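Local coordinates for protein phosphinothricin N-acetyltransferase (Brucella ovis, PDB 5DWM) that probably transfers the acetyl group of acetyl-CoA to an amine, perhaps that of phosphinothricin, at residues T33-Y38 and H160-D165; G59-V64 and A75-F80; W88-S93 and R123-V128; L145-C150 and M169-N174. One frame throughout, in Å; residues are numbered along the deposited sequence.

Interaction 1 of 4, residues T33-Y38 and H160-D165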
loop_
_atom_site.group_PDB
_atom_site.type_symbol
_atom_site.label_atom_id
_atom_site.label_comp_id
_atom_site.label_asym_id
_atom_site.label_seq_id
_atom_site.Cartn_x
_atom_site.Cartn_y
_atom_site.Cartn_z
ATOM N N THR A 33 -17.667 14.744 -0.944
ATOM C CA THR A 33 -18.462 14.666 0.275
ATOM C C THR A 33 -18.033 13.566 1.234
ATOM O O THR A 33 -18.596 13.484 2.330
ATOM C CB THR A 33 -19.949 14.445 -0.054
ATOM O OG1 THR A 33 -20.144 13.103 -0.526
ATOM C CG2 THR A 33 -20.420 15.419 -1.116
ATOM N N GLY A 34 -17.075 12.707 0.868
ATOM C CA GLY A 34 -16.757 11.549 1.671
ATOM C C GLY A 34 -15.270 11.478 1.971
ATOM O O GLY A 34 -14.465 12.251 1.445
ATOM N N THR A 35 -14.923 10.527 2.837
ATOM C CA THR A 35 -13.540 10.341 3.251
ATOM C C THR A 35 -13.035 8.928 3.004
ATOM O O THR A 35 -11.941 8.582 3.476
ATOM C CB THR A 35 -13.336 10.766 4.707
ATOM O OG1 THR A 35 -14.377 10.211 5.527
ATOM C CG2 THR A 35 -13.346 12.278 4.824
ATOM N N GLY A 36 -13.787 8.107 2.264
ATOM C CA GLY A 36 -13.240 6.839 1.818
ATOM C C GLY A 36 -12.163 7.037 0.770
ATOM O O GLY A 36 -11.162 6.313 0.745
ATOM N N SER A 37 -12.346 8.021 -0.098
ATOM C CA SER A 37 -11.320 8.410 -1.051
ATOM C C SER A 37 -10.366 9.406 -0.411
ATOM O O SER A 37 -10.795 10.355 0.250
ATOM C CB SER A 37 -11.960 9.068 -2.271
ATOM O OG SER A 37 -10.964 9.592 -3.130
ATOM N N TYR A 38 -9.073 9.188 -0.623
ATOM C CA TYR A 38 -8.053 10.133 -0.194
ATOM C C TYR A 38 -7.663 11.117 -1.293
ATOM O O TYR A 38 -6.663 11.832 -1.147
ATOM C CB TYR A 38 -6.826 9.413 0.378
ATOM C CG TYR A 38 -6.986 8.910 1.800
ATOM C CD1 TYR A 38 -8.248 8.723 2.379
ATOM C CD2 TYR A 38 -5.864 8.626 2.577
ATOM C CE1 TYR A 38 -8.376 8.256 3.696
ATOM C CE2 TYR A 38 -5.981 8.167 3.879
ATOM C CZ TYR A 38 -7.230 7.969 4.430
ATOM O OH TYR A 38 -7.333 7.505 5.731
ATOM N N HIS A 160 -10.573 17.397 4.645
ATOM C CA HIS A 160 -11.738 18.087 5.201
ATOM C C HIS A 160 -11.516 18.477 6.660
ATOM O O HIS A 160 -12.424 18.402 7.491
ATOM C CB HIS A 160 -13.024 17.268 5.039
ATOM C CG HIS A 160 -13.443 17.051 3.615
ATOM N ND1 HIS A 160 -12.801 17.637 2.544
ATOM C CD2 HIS A 160 -14.445 16.306 3.088
ATOM C CE1 HIS A 160 -13.388 17.261 1.421
ATOM N NE2 HIS A 160 -14.390 16.456 1.723
ATOM N N GLY A 161 -10.284 18.872 6.982
ATOM C CA GLY A 161 -9.956 19.354 8.310
ATOM C C GLY A 161 -9.829 18.296 9.385
ATOM O O GLY A 161 -9.760 18.651 10.566
ATOM N N ARG A 162 -9.765 17.013 9.020
ATOM C CA ARG A 162 -9.775 15.921 9.984
ATOM C C ARG A 162 -8.686 14.914 9.659
ATOM O O ARG A 162 -8.435 14.612 8.487
ATOM C CB ARG A 162 -11.117 15.153 9.944
ATOM C CG ARG A 162 -12.238 15.726 10.781
ATOM C CD ARG A 162 -13.302 14.654 11.076
ATOM N NE ARG A 162 -13.811 14.022 9.859
ATOM C CZ ARG A 162 -13.718 12.723 9.565
ATOM N NH1 ARG A 162 -13.135 11.870 10.399
ATOM N NH2 ARG A 162 -14.225 12.270 8.428
ATOM N N TRP A 163 -8.063 14.373 10.703
ATOM C CA TRP A 163 -7.179 13.226 10.539
ATOM C C TRP A 163 -8.009 11.959 10.387
ATOM O O TRP A 163 -9.033 11.784 11.058
ATOM C CB TRP A 163 -6.225 13.089 11.727
ATOM C CG TRP A 163 -5.115 14.092 11.692
ATOM C CD1 TRP A 163 -4.985 15.205 12.477
ATOM C CD2 TRP A 163 -3.978 14.074 10.820
ATOM N NE1 TRP A 163 -3.820 15.878 12.150
ATOM C CE2 TRP A 163 -3.191 15.205 11.132
ATOM C CE3 TRP A 163 -3.552 13.208 9.805
ATOM C CZ2 TRP A 163 -2.007 15.493 10.462
ATOM C CZ3 TRP A 163 -2.379 13.492 9.141
ATOM C CH2 TRP A 163 -1.616 14.626 9.469
ATOM N N LEU A 164 -7.550 11.071 9.508
ATOM C CA LEU A 164 -8.295 9.886 9.113
ATOM C C LEU A 164 -7.418 8.669 9.333
ATOM O O LEU A 164 -6.202 8.739 9.152
ATOM C CB LEU A 164 -8.625 9.942 7.620
ATOM C CG LEU A 164 -9.180 11.263 7.077
ATOM C CD1 LEU A 164 -9.383 11.169 5.567
ATOM C CD2 LEU A 164 -10.480 11.643 7.775
ATOM N N ASP A 165 -8.043 7.545 9.690
ATOM C CA ASP A 165 -7.341 6.278 9.840
ATOM C C ASP A 165 -7.670 5.371 8.665
ATOM O O ASP A 165 -8.779 5.414 8.130
ATOM C CB ASP A 165 -7.769 5.541 11.115
ATOM C CG ASP A 165 -7.431 6.299 12.392
ATOM O OD1 ASP A 165 -6.678 7.293 12.355
ATOM O OD2 ASP A 165 -7.926 5.884 13.457
#

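Interaction 2 of 4, residues G59-V64 and A75-F80. Unlike the reference sequence in segment 59-64: G59 (reference Ser).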
loop_
_atom_site.group_PDB
_atom_site.type_symbol
_atom_site.label_atom_id
_atom_site.label_comp_id
_atom_site.label_asym_id
_atom_site.label_seq_id
_atom_site.Cartn_x
_atom_site.Cartn_y
_atom_site.Cartn_z
ATOM N N GLY A 59 -6.046 -7.282 -16.579
ATOM C CA GLY A 59 -6.868 -8.465 -16.445
ATOM C C GLY A 59 -7.856 -8.464 -15.297
ATOM O O GLY A 59 -8.496 -9.496 -15.055
ATOM N N PHE A 60 -8.017 -7.340 -14.599
ATOM C CA PHE A 60 -8.857 -7.299 -13.414
ATOM C C PHE A 60 -10.317 -7.075 -13.791
ATOM O O PHE A 60 -10.615 -6.382 -14.768
ATOM C CB PHE A 60 -8.408 -6.173 -12.487
ATOM C CG PHE A 60 -7.137 -6.480 -11.740
ATOM C CD1 PHE A 60 -7.136 -7.411 -10.718
ATOM C CD2 PHE A 60 -5.947 -5.841 -12.056
ATOM C CE1 PHE A 60 -5.967 -7.718 -10.028
ATOM C CE2 PHE A 60 -4.768 -6.138 -11.364
ATOM C CZ PHE A 60 -4.787 -7.078 -10.347
ATOM N N PRO A 61 -11.239 -7.640 -13.020
ATOM C CA PRO A 61 -12.663 -7.417 -13.279
ATOM C C PRO A 61 -13.103 -6.038 -12.822
ATOM O O PRO A 61 -12.618 -5.496 -11.824
ATOM C CB PRO A 61 -13.344 -8.493 -12.426
ATOM C CG PRO A 61 -12.404 -8.719 -11.306
ATOM C CD PRO A 61 -11.021 -8.586 -11.909
ATOM N N ILE A 62 -14.044 -5.477 -13.578
ATOM C CA ILE A 62 -14.653 -4.186 -13.282
ATOM C C ILE A 62 -16.148 -4.372 -13.447
ATOM O O ILE A 62 -16.607 -4.750 -14.532
ATOM C CB ILE A 62 -14.158 -3.069 -14.219
ATOM C CG1 ILE A 62 -12.629 -3.014 -14.271
ATOM C CG2 ILE A 62 -14.712 -1.736 -13.771
ATOM C CD1 ILE A 62 -12.102 -2.083 -15.354
ATOM N N LEU A 63 -16.900 -4.111 -12.382
ATOM C CA LEU A 63 -18.314 -4.436 -12.320
ATOM C C LEU A 63 -19.144 -3.193 -12.038
ATOM O O LEU A 63 -18.694 -2.259 -11.368
ATOM C CB LEU A 63 -18.570 -5.450 -11.210
ATOM C CG LEU A 63 -17.782 -6.751 -11.294
ATOM C CD1 LEU A 63 -18.076 -7.576 -10.055
ATOM C CD2 LEU A 63 -18.145 -7.518 -12.564
ATOM N N VAL A 64 -20.373 -3.201 -12.545
ATOM C CA VAL A 64 -21.336 -2.150 -12.253
ATOM C C VAL A 64 -22.646 -2.776 -11.802
ATOM O O VAL A 64 -22.986 -3.898 -12.185
ATOM C CB VAL A 64 -21.568 -1.188 -13.441
ATOM C CG1 VAL A 64 -20.266 -0.489 -13.818
ATOM C CG2 VAL A 64 -22.173 -1.919 -14.631
ATOM N N ALA A 75 -17.539 -1.557 -8.789
ATOM C CA ALA A 75 -16.517 -2.221 -8.003
ATOM C C ALA A 75 -15.437 -2.729 -8.941
ATOM O O ALA A 75 -15.718 -3.129 -10.075
ATOM C CB ALA A 75 -17.087 -3.388 -7.187
ATOM N N TYR A 76 -14.199 -2.712 -8.466
ATOM C CA TYR A 76 -13.124 -3.310 -9.241
ATOM C C TYR A 76 -12.077 -3.859 -8.285
ATOM O O TYR A 76 -12.088 -3.577 -7.082
ATOM C CB TYR A 76 -12.521 -2.328 -10.259
ATOM C CG TYR A 76 -11.790 -1.160 -9.648
ATOM C CD1 TYR A 76 -10.464 -1.283 -9.230
ATOM C CD2 TYR A 76 -12.421 0.066 -9.480
ATOM C CE1 TYR A 76 -9.788 -0.217 -8.672
ATOM C CE2 TYR A 76 -11.751 1.141 -8.924
ATOM C CZ TYR A 76 -10.436 0.994 -8.514
ATOM O OH TYR A 76 -9.766 2.068 -7.956
ATOM N N ALA A 77 -11.183 -4.667 -8.837
ATOM C CA ALA A 77 -10.016 -5.151 -8.125
ATOM C C ALA A 77 -8.759 -4.690 -8.844
ATOM O O ALA A 77 -8.781 -4.352 -10.031
ATOM C CB ALA A 77 -10.030 -6.674 -8.015
ATOM N N SER A 78 -7.667 -4.639 -8.090
ATOM C CA SER A 78 -6.355 -4.258 -8.608
ATOM C C SER A 78 -5.306 -4.824 -7.657
ATOM O O SER A 78 -5.637 -5.451 -6.651
ATOM C CB SER A 78 -6.237 -2.735 -8.741
ATOM O OG SER A 78 -6.436 -2.103 -7.485
ATOM N N TYR A 79 -4.035 -4.592 -7.966
ATOM C CA TYR A 79 -2.986 -5.013 -7.049
ATOM C C TYR A 79 -2.904 -4.074 -5.853
ATOM O O TYR A 79 -3.108 -2.861 -5.979
ATOM C CB TYR A 79 -1.622 -5.071 -7.745
ATOM C CG TYR A 79 -1.499 -6.207 -8.726
ATOM C CD1 TYR A 79 -1.593 -7.530 -8.300
ATOM C CD2 TYR A 79 -1.286 -5.961 -10.076
ATOM C CE1 TYR A 79 -1.493 -8.574 -9.202
ATOM C CE2 TYR A 79 -1.187 -6.991 -10.982
ATOM C CZ TYR A 79 -1.288 -8.295 -10.543
ATOM O OH TYR A 79 -1.180 -9.314 -11.452
ATOM N N PHE A 80 -2.605 -4.649 -4.684
ATOM C CA PHE A 80 -2.161 -3.841 -3.549
ATOM C C PHE A 80 -0.804 -3.217 -3.847
ATOM O O PHE A 80 -0.638 -1.990 -3.779
ATOM C CB PHE A 80 -2.102 -4.709 -2.285
ATOM C CG PHE A 80 -1.386 -4.064 -1.135
ATOM C CD1 PHE A 80 -1.919 -2.963 -0.497
ATOM C CD2 PHE A 80 -0.162 -4.562 -0.696
ATOM C CE1 PHE A 80 -1.242 -2.362 0.569
ATOM C CE2 PHE A 80 0.519 -3.975 0.357
ATOM C CZ PHE A 80 -0.022 -2.871 0.992
#

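Interaction 3 of 4, residues W88-S93 and R123-V128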
loop_
_atom_site.group_PDB
_atom_site.type_symbol
_atom_site.label_atom_id
_atom_site.label_comp_id
_atom_site.label_asym_id
_atom_site.label_seq_id
_atom_site.Cartn_x
_atom_site.Cartn_y
_atom_site.Cartn_z
ATOM N N TRP A 88 -0.504 -12.919 -5.696
ATOM C CA TRP A 88 -1.708 -13.618 -5.263
ATOM C C TRP A 88 -2.589 -12.763 -4.356
ATOM O O TRP A 88 -3.562 -13.272 -3.794
ATOM C CB TRP A 88 -1.349 -14.947 -4.590
ATOM C CG TRP A 88 -0.697 -15.948 -5.519
ATOM C CD1 TRP A 88 -1.320 -16.942 -6.220
ATOM C CD2 TRP A 88 0.699 -16.051 -5.834
ATOM N NE1 TRP A 88 -0.398 -17.658 -6.950
ATOM C CE2 TRP A 88 0.847 -17.127 -6.735
ATOM C CE3 TRP A 88 1.839 -15.333 -5.447
ATOM C CZ2 TRP A 88 2.089 -17.508 -7.249
ATOM C CZ3 TRP A 88 3.076 -15.711 -5.963
ATOM C CH2 TRP A 88 3.188 -16.786 -6.855
ATOM N N LEU A 89 -2.272 -11.480 -4.215
ATOM C CA LEU A 89 -2.979 -10.546 -3.349
ATOM C C LEU A 89 -3.653 -9.506 -4.237
ATOM O O LEU A 89 -2.985 -8.853 -5.045
ATOM C CB LEU A 89 -1.980 -9.876 -2.396
ATOM C CG LEU A 89 -2.530 -8.728 -1.536
ATOM C CD1 LEU A 89 -3.559 -9.272 -0.554
ATOM C CD2 LEU A 89 -1.381 -8.018 -0.819
ATOM N N ALA A 90 -4.978 -9.387 -4.129
ATOM C CA ALA A 90 -5.719 -8.340 -4.817
ATOM C C ALA A 90 -6.360 -7.408 -3.795
ATOM O O ALA A 90 -6.531 -7.761 -2.628
ATOM C CB ALA A 90 -6.797 -8.926 -5.737
ATOM N N GLU A 91 -6.723 -6.210 -4.253
ATOM C CA GLU A 91 -7.377 -5.204 -3.427
ATOM C C GLU A 91 -8.705 -4.819 -4.070
ATOM O O GLU A 91 -8.778 -4.666 -5.292
ATOM C CB GLU A 91 -6.476 -3.964 -3.316
ATOM C CG GLU A 91 -7.055 -2.850 -2.450
ATOM C CD GLU A 91 -6.127 -1.655 -2.349
ATOM O OE1 GLU A 91 -4.901 -1.837 -2.484
ATOM O OE2 GLU A 91 -6.629 -0.539 -2.129
ATOM N N ASP A 92 -9.759 -4.668 -3.256
ATOM C CA ASP A 92 -11.074 -4.300 -3.776
ATOM C C ASP A 92 -11.388 -2.828 -3.545
ATOM O O ASP A 92 -10.945 -2.224 -2.566
ATOM C CB ASP A 92 -12.213 -5.176 -3.222
ATOM C CG ASP A 92 -12.492 -4.962 -1.739
ATOM O OD1 ASP A 92 -11.707 -5.469 -0.904
ATOM O OD2 ASP A 92 -13.546 -4.373 -1.401
ATOM N N SER A 93 -12.172 -2.264 -4.465
ATOM C CA SER A 93 -12.617 -0.875 -4.422
ATOM C C SER A 93 -14.088 -0.841 -4.800
ATOM O O SER A 93 -14.474 -1.436 -5.807
ATOM C CB SER A 93 -11.834 -0.037 -5.434
ATOM O OG SER A 93 -10.469 0.031 -5.067
ATOM N N ARG A 123 -5.354 -15.500 -3.807
ATOM C CA ARG A 123 -5.407 -16.149 -2.504
ATOM C C ARG A 123 -5.850 -15.229 -1.372
ATOM O O ARG A 123 -6.280 -15.729 -0.325
ATOM C CB ARG A 123 -4.045 -16.785 -2.158
ATOM C CG ARG A 123 -3.642 -17.958 -3.053
ATOM C CD ARG A 123 -4.648 -19.090 -2.925
ATOM N NE ARG A 123 -4.256 -20.303 -3.643
ATOM C CZ ARG A 123 -3.510 -21.265 -3.118
ATOM N NH1 ARG A 123 -3.060 -21.143 -1.876
ATOM N NH2 ARG A 123 -3.205 -22.337 -3.840
ATOM N N GLN A 124 -5.747 -13.910 -1.539
ATOM C CA GLN A 124 -6.218 -12.965 -0.533
ATOM C C GLN A 124 -6.826 -11.763 -1.233
ATOM O O GLN A 124 -6.299 -11.298 -2.248
ATOM C CB GLN A 124 -5.065 -12.454 0.360
ATOM C CG GLN A 124 -4.255 -13.533 1.048
ATOM C CD GLN A 124 -4.978 -14.249 2.181
ATOM O OE1 GLN A 124 -4.606 -15.376 2.556
ATOM N NE2 GLN A 124 -5.993 -13.608 2.744
ATOM N N LEU A 125 -7.931 -11.259 -0.686
ATOM C CA LEU A 125 -8.544 -10.018 -1.145
ATOM C C LEU A 125 -8.482 -9.012 -0.001
ATOM O O LEU A 125 -8.939 -9.300 1.110
ATOM C CB LEU A 125 -9.986 -10.261 -1.596
ATOM C CG LEU A 125 -10.753 -9.057 -2.172
ATOM C CD1 LEU A 125 -10.008 -8.434 -3.355
ATOM C CD2 LEU A 125 -12.163 -9.490 -2.572
ATOM N N LEU A 126 -7.887 -7.853 -0.264
ATOM C CA LEU A 126 -7.610 -6.856 0.765
ATOM C C LEU A 126 -8.496 -5.633 0.563
ATOM O O LEU A 126 -8.622 -5.136 -0.558
ATOM C CB LEU A 126 -6.143 -6.426 0.672
ATOM C CG LEU A 126 -5.634 -5.404 1.696
ATOM C CD1 LEU A 126 -5.492 -6.047 3.068
ATOM C CD2 LEU A 126 -4.303 -4.799 1.252
ATOM N N ALA A 127 -9.083 -5.135 1.646
ATOM C CA ALA A 127 -9.787 -3.856 1.648
ATOM C C ALA A 127 -8.947 -2.833 2.396
ATOM O O ALA A 127 -8.528 -3.082 3.528
ATOM C CB ALA A 127 -11.161 -3.977 2.317
ATOM N N VAL A 128 -8.692 -1.695 1.753
ATOM C CA VAL A 128 -7.943 -0.593 2.347
ATOM C C VAL A 128 -8.955 0.532 2.516
ATOM O O VAL A 128 -9.229 1.282 1.574
ATOM C CB VAL A 128 -6.775 -0.178 1.432
ATOM C CG1 VAL A 128 -5.978 0.967 2.061
ATOM C CG2 VAL A 128 -5.860 -1.357 1.180
HETATM O O HOH W 1 -9.318 -0.911 -1.019
#

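Interaction 4 of 4, residues L145-C150 and M169-N174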
loop_
_atom_site.group_PDB
_atom_site.type_symbol
_atom_site.label_atom_id
_atom_site.label_comp_id
_atom_site.label_asym_id
_atom_site.label_seq_id
_atom_site.Cartn_x
_atom_site.Cartn_y
_atom_site.Cartn_z
ATOM N N LEU A 145 -19.387 -9.865 4.541
ATOM C CA LEU A 145 -18.948 -10.812 3.526
ATOM C C LEU A 145 -17.727 -11.619 3.956
ATOM O O LEU A 145 -17.071 -12.236 3.111
ATOM C CB LEU A 145 -18.718 -10.105 2.192
ATOM C CG LEU A 145 -20.054 -9.981 1.453
ATOM C CD1 LEU A 145 -19.940 -9.108 0.240
ATOM C CD2 LEU A 145 -20.558 -11.361 1.056
ATOM N N GLY A 146 -17.411 -11.624 5.250
ATOM C CA GLY A 146 -16.414 -12.520 5.796
ATOM C C GLY A 146 -15.010 -11.968 5.905
ATOM O O GLY A 146 -14.105 -12.712 6.297
ATOM N N PHE A 147 -14.794 -10.704 5.567
ATOM C CA PHE A 147 -13.474 -10.124 5.757
ATOM C C PHE A 147 -13.182 -10.022 7.248
ATOM O O PHE A 147 -14.083 -9.795 8.066
ATOM C CB PHE A 147 -13.418 -8.716 5.165
ATOM C CG PHE A 147 -13.306 -8.666 3.665
ATOM C CD1 PHE A 147 -14.381 -8.997 2.849
ATOM C CD2 PHE A 147 -12.140 -8.202 3.068
ATOM C CE1 PHE A 147 -14.270 -8.921 1.473
ATOM C CE2 PHE A 147 -12.029 -8.114 1.693
ATOM C CZ PHE A 147 -13.096 -8.467 0.891
ATOM N N THR A 148 -11.912 -10.185 7.602
ATOM C CA THR A 148 -11.470 -10.034 8.979
ATOM C C THR A 148 -10.555 -8.823 9.101
ATOM O O THR A 148 -9.844 -8.463 8.160
ATOM C CB THR A 148 -10.751 -11.292 9.479
ATOM O OG1 THR A 148 -9.597 -11.537 8.674
ATOM C CG2 THR A 148 -11.666 -12.498 9.377
ATOM N N HIS A 149 -10.595 -8.185 10.263
ATOM C CA HIS A 149 -9.756 -7.020 10.499
ATOM C C HIS A 149 -8.293 -7.423 10.566
ATOM O O HIS A 149 -7.930 -8.363 11.277
ATOM C CB HIS A 149 -10.181 -6.358 11.803
ATOM C CG HIS A 149 -11.450 -5.586 11.681
ATOM N ND1 HIS A 149 -11.479 -4.284 11.235
ATOM C CD2 HIS A 149 -12.739 -5.940 11.903
ATOM C CE1 HIS A 149 -12.731 -3.861 11.205
ATOM N NE2 HIS A 149 -13.515 -4.845 11.610
ATOM N N CYS A 150 -7.443 -6.708 9.827
ATOM C CA CYS A 150 -6.029 -7.039 9.817
ATOM C C CYS A 150 -5.130 -5.819 9.971
ATOM O O CYS A 150 -3.927 -5.926 9.716
ATOM C CB CYS A 150 -5.644 -7.870 8.577
ATOM S SG CYS A 150 -5.838 -7.044 6.985
ATOM N N MET A 169 -8.661 -4.801 6.021
ATOM C CA MET A 169 -9.386 -6.052 6.211
ATOM C C MET A 169 -9.024 -7.015 5.087
ATOM O O MET A 169 -8.685 -6.593 3.979
ATOM C CB MET A 169 -10.905 -5.825 6.222
ATOM C CG MET A 169 -11.347 -4.706 7.161
ATOM S SD MET A 169 -13.135 -4.570 7.314
ATOM C CE MET A 169 -13.511 -6.100 8.173
ATOM N N GLN A 170 -9.121 -8.316 5.356
ATOM C CA GLN A 170 -8.759 -9.279 4.322
ATOM C C GLN A 170 -9.675 -10.497 4.342
ATOM O O GLN A 170 -10.274 -10.845 5.360
ATOM C CB GLN A 170 -7.276 -9.699 4.370
ATOM C CG GLN A 170 -6.905 -10.546 5.573
ATOM C CD GLN A 170 -5.428 -10.915 5.609
ATOM O OE1 GLN A 170 -4.753 -10.676 6.606
ATOM N NE2 GLN A 170 -4.928 -11.523 4.528
ATOM N N LEU A 171 -9.746 -11.152 3.187
ATOM C CA LEU A 171 -10.579 -12.333 2.989
ATOM C C LEU A 171 -9.724 -13.360 2.263
ATOM O O LEU A 171 -9.224 -13.073 1.156
ATOM C CB LEU A 171 -11.790 -11.972 2.131
ATOM C CG LEU A 171 -12.740 -13.117 1.785
ATOM C CD1 LEU A 171 -13.596 -13.518 2.986
ATOM C CD2 LEU A 171 -13.616 -12.721 0.609
ATOM N N PRO A 172 -9.559 -14.560 2.805
ATOM C CA PRO A 172 -8.807 -15.590 2.088
ATOM C C PRO A 172 -9.652 -16.195 0.982
ATOM O O PRO A 172 -10.878 -16.295 1.087
ATOM C CB PRO A 172 -8.521 -16.628 3.178
ATOM C CG PRO A 172 -9.727 -16.519 4.091
ATOM C CD PRO A 172 -10.118 -15.054 4.078
ATOM N N LEU A 173 -8.981 -16.602 -0.094
ATOM C CA LEU A 173 -9.654 -17.247 -1.215
ATOM C C LEU A 173 -8.830 -18.442 -1.670
ATOM O O LEU A 173 -7.607 -18.444 -1.544
ATOM C CB LEU A 173 -9.808 -16.275 -2.385
ATOM C CG LEU A 173 -10.669 -15.050 -2.067
ATOM C CD1 LEU A 173 -10.653 -14.111 -3.243
ATOM C CD2 LEU A 173 -12.092 -15.480 -1.724
ATOM N N ASN A 174 -9.512 -19.471 -2.183
ATOM C CA ASN A 174 -8.842 -20.633 -2.773
ATOM C C ASN A 174 -7.883 -21.305 -1.789
ATOM O O ASN A 174 -6.859 -21.871 -2.189
ATOM C CB ASN A 174 -8.098 -20.261 -4.061
ATOM C CG ASN A 174 -9.028 -19.894 -5.191
ATOM O OD1 ASN A 174 -9.863 -20.700 -5.616
ATOM N ND2 ASN A 174 -8.894 -18.665 -5.689
#

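Interaction 1 of 4, residues T33-Y38 and H160-D165
Y38 and L164 run alongside each other, pointing opposite ways, where the loop after helix 20-33 meets the start of strand 162-172 in the GNAT fold. The phenol ring passes beside the leucine, with Y38 CE1 3.6 Å from L164 CD1 and the hydroxyl oxygen Y38 OH 3.3 Å from L164 CB. L164 CG stands anti to its carbonyl carbon (chi1 -46°), and the extended chi2 of 177° carries a methyl on toward the loop. T35 crosses this leucine obliquely, its CB lying 4.1 Å from L164 CD1. R162 meets T35 at about a right angle: R162 NH2 comes 3.6 Å from T35 OG1, which sits near the guanidinium plane at its edge. The contact is chiefly van der Waals; the polar ends are engaged elsewhere. R162 forms a salt bridge with D131, and Y38 OH is hydrogen-bonded to S156 OG. H160 points toward the loop, where its NE2 is hydrogen-bonded to L32 O. The Y38 ring also meets Y86 of the second subunit, so the loop takes part in the dimer interface. Within the contact itself, L164 CD2 lies 3.5 Å above one face of the R162 guanidinium, displaced toward its rim.

Interaction 2 of 4, residues G59-V64 and A75-F80
F60 meets Y79 edge-to-face: F60 CZ lies over the centre of the Y79 ring, the centroids are 4.8 Å apart and the planes stand at 83°. The face of the same phenylalanine receives the backbone, with S78 CA 3.5 Å from the F60 ring centroid and 6° off the ring normal, the geometry of a CH-pi contact. F60 CG is anti to the carbonyl carbon (chi1 -75°), which lays the ring along the second segment. Its root is close as well, F60 CB being 3.1 Å from A77 O, a buried carbonyl with no hydrogen-bonding partner in the model.

Farther along, the aromatic packing gives way to strand pairing. L63 and A75 form an antiparallel hydrogen-bonded pair, in which L63 N reaches A75 O at 2.8 Å, almost straight, and A75 N reaches L63 O at 2.9 Å. I62 and Y76 form the adjoining non-hydrogen-bonded pair, with I62 CG1 4.1 Å from Y76 CB. The bond from A77 N to P61 O is weak at 3.4 Å, consistent with the strands parting toward F60.

The segments belong to the beta hairpin of strands 62-67 and 70-79. G59, which differs from the reference sequence, ends helix 45-58 in a Schellman motif just before F60. That helix lies against I62 and Y76 through F52 and F55, whereas helix 105-119 packs on P61, L63 and A77. Strand 89-96 borders the hairpin beyond A75 and Y76, bringing A75 beside I94, an acetyl-CoA-binding residue.

Interaction 3 of 4, residues W88-S93 and R123-V128
W88 O accepts from both R123 N and Q124 N at the start of a parallel pairing whose strand axes approach to 4.5 Å and cross at -42°. The central bonds run from A90 N to Q124 O and from L126 N to A90 O, the latter 2.7 Å long. On one face, L89 CD1 packs 3.6 Å from Q124 CB and also touches L126 CB. E91 reaches out on that face in an extended chain, CG anti to the backbone N (chi1 -179°), to lie against V128, with E91 OE2 3.5 Å from V128 CG2. Its carboxylate forms a salt bridge with R81 of the second subunit. A water accepts from V128 N at 2.9 Å and lies within hydrogen-bonding distance of E91 OE2 and D92 O. On the other face, A90 CB meets L125 CD1 at 4.0 Å. D92 has CG between its backbone N and carbonyl carbon (chi1 69°), which brings OD1 3.6 Å from A127 CB, while OD2 is hydrogen-bonded to H142. Helix 105-119 covers this face through L113 and I114. The two strands and that helix make a beta-alpha-beta crossover, and the connection carries G102 to K107, which includes acetyl-CoA-binding residues, as is characteristic of the GNAT fold.

Interaction 4 of 4, residues L145-C150 and M169-N174
F147 CG is anti to its carbonyl carbon (chi1 -77°), a torsion that turns the ring face toward L171 CB in the C-terminal beta hairpin of the GNAT sheet. L171 stands roughly upright on that face: its CB is over the ring centre, 3.7 Å from the F147 centroid and 3° off the normal, a CH-pi contact. The ring has its edge toward the backbone of M169, and H142 meets it edge-to-face from helix 136-144. T148 and Q170 form the antiparallel hydrogen-bonded pair, with T148 N to Q170 O and Q170 N to T148 O both at 2.9 Å. H149 and M169 make the adjacent non-hydrogen-bonded pair, and their side chains extend together in one direction. The bend at chi3 of M169 places its methyl over the imidazole, CE lying 3.7 Å from the H149 ring centroid, with SD above the same face. E143 accepts a hydrogen bond from H149 NE2 and so helps fix the imidazole. G146, whose positive phi belongs to the Schellman motif ending helix 136-144, leads into the strand. On the face of T148 and Q170, the amide oxygen of Q170 bonds to E154 N of the second subunit, and Q170 OE1 lies 3.5 Å from C150 CB.

Overall arrangement
Interactions 2, 3 and 4 each join neighbouring strands of one mixed sheet, whereas interaction 1 sets a loop against its strand 162-172. That strand also serves interaction 4, at its other end. Interactions 2 and 3 are buried and adjoin directly, S78 O lying 2.7 Å from E91 N; interaction 3 meets interaction 4 likewise, through A127 N and M169 O at 2.8 Å. Interactions 1 and 4 are partly buried. The chemistry follows position: parallel backbone bonding dominates interaction 3, antiparallel pairing with aromatic packing marks 2 and 4, and interaction 1 relies on side-chain packing. Interactions 1, 3 and 4 each meet the second subunit through more than one residue, interaction 2 marginally, through F80.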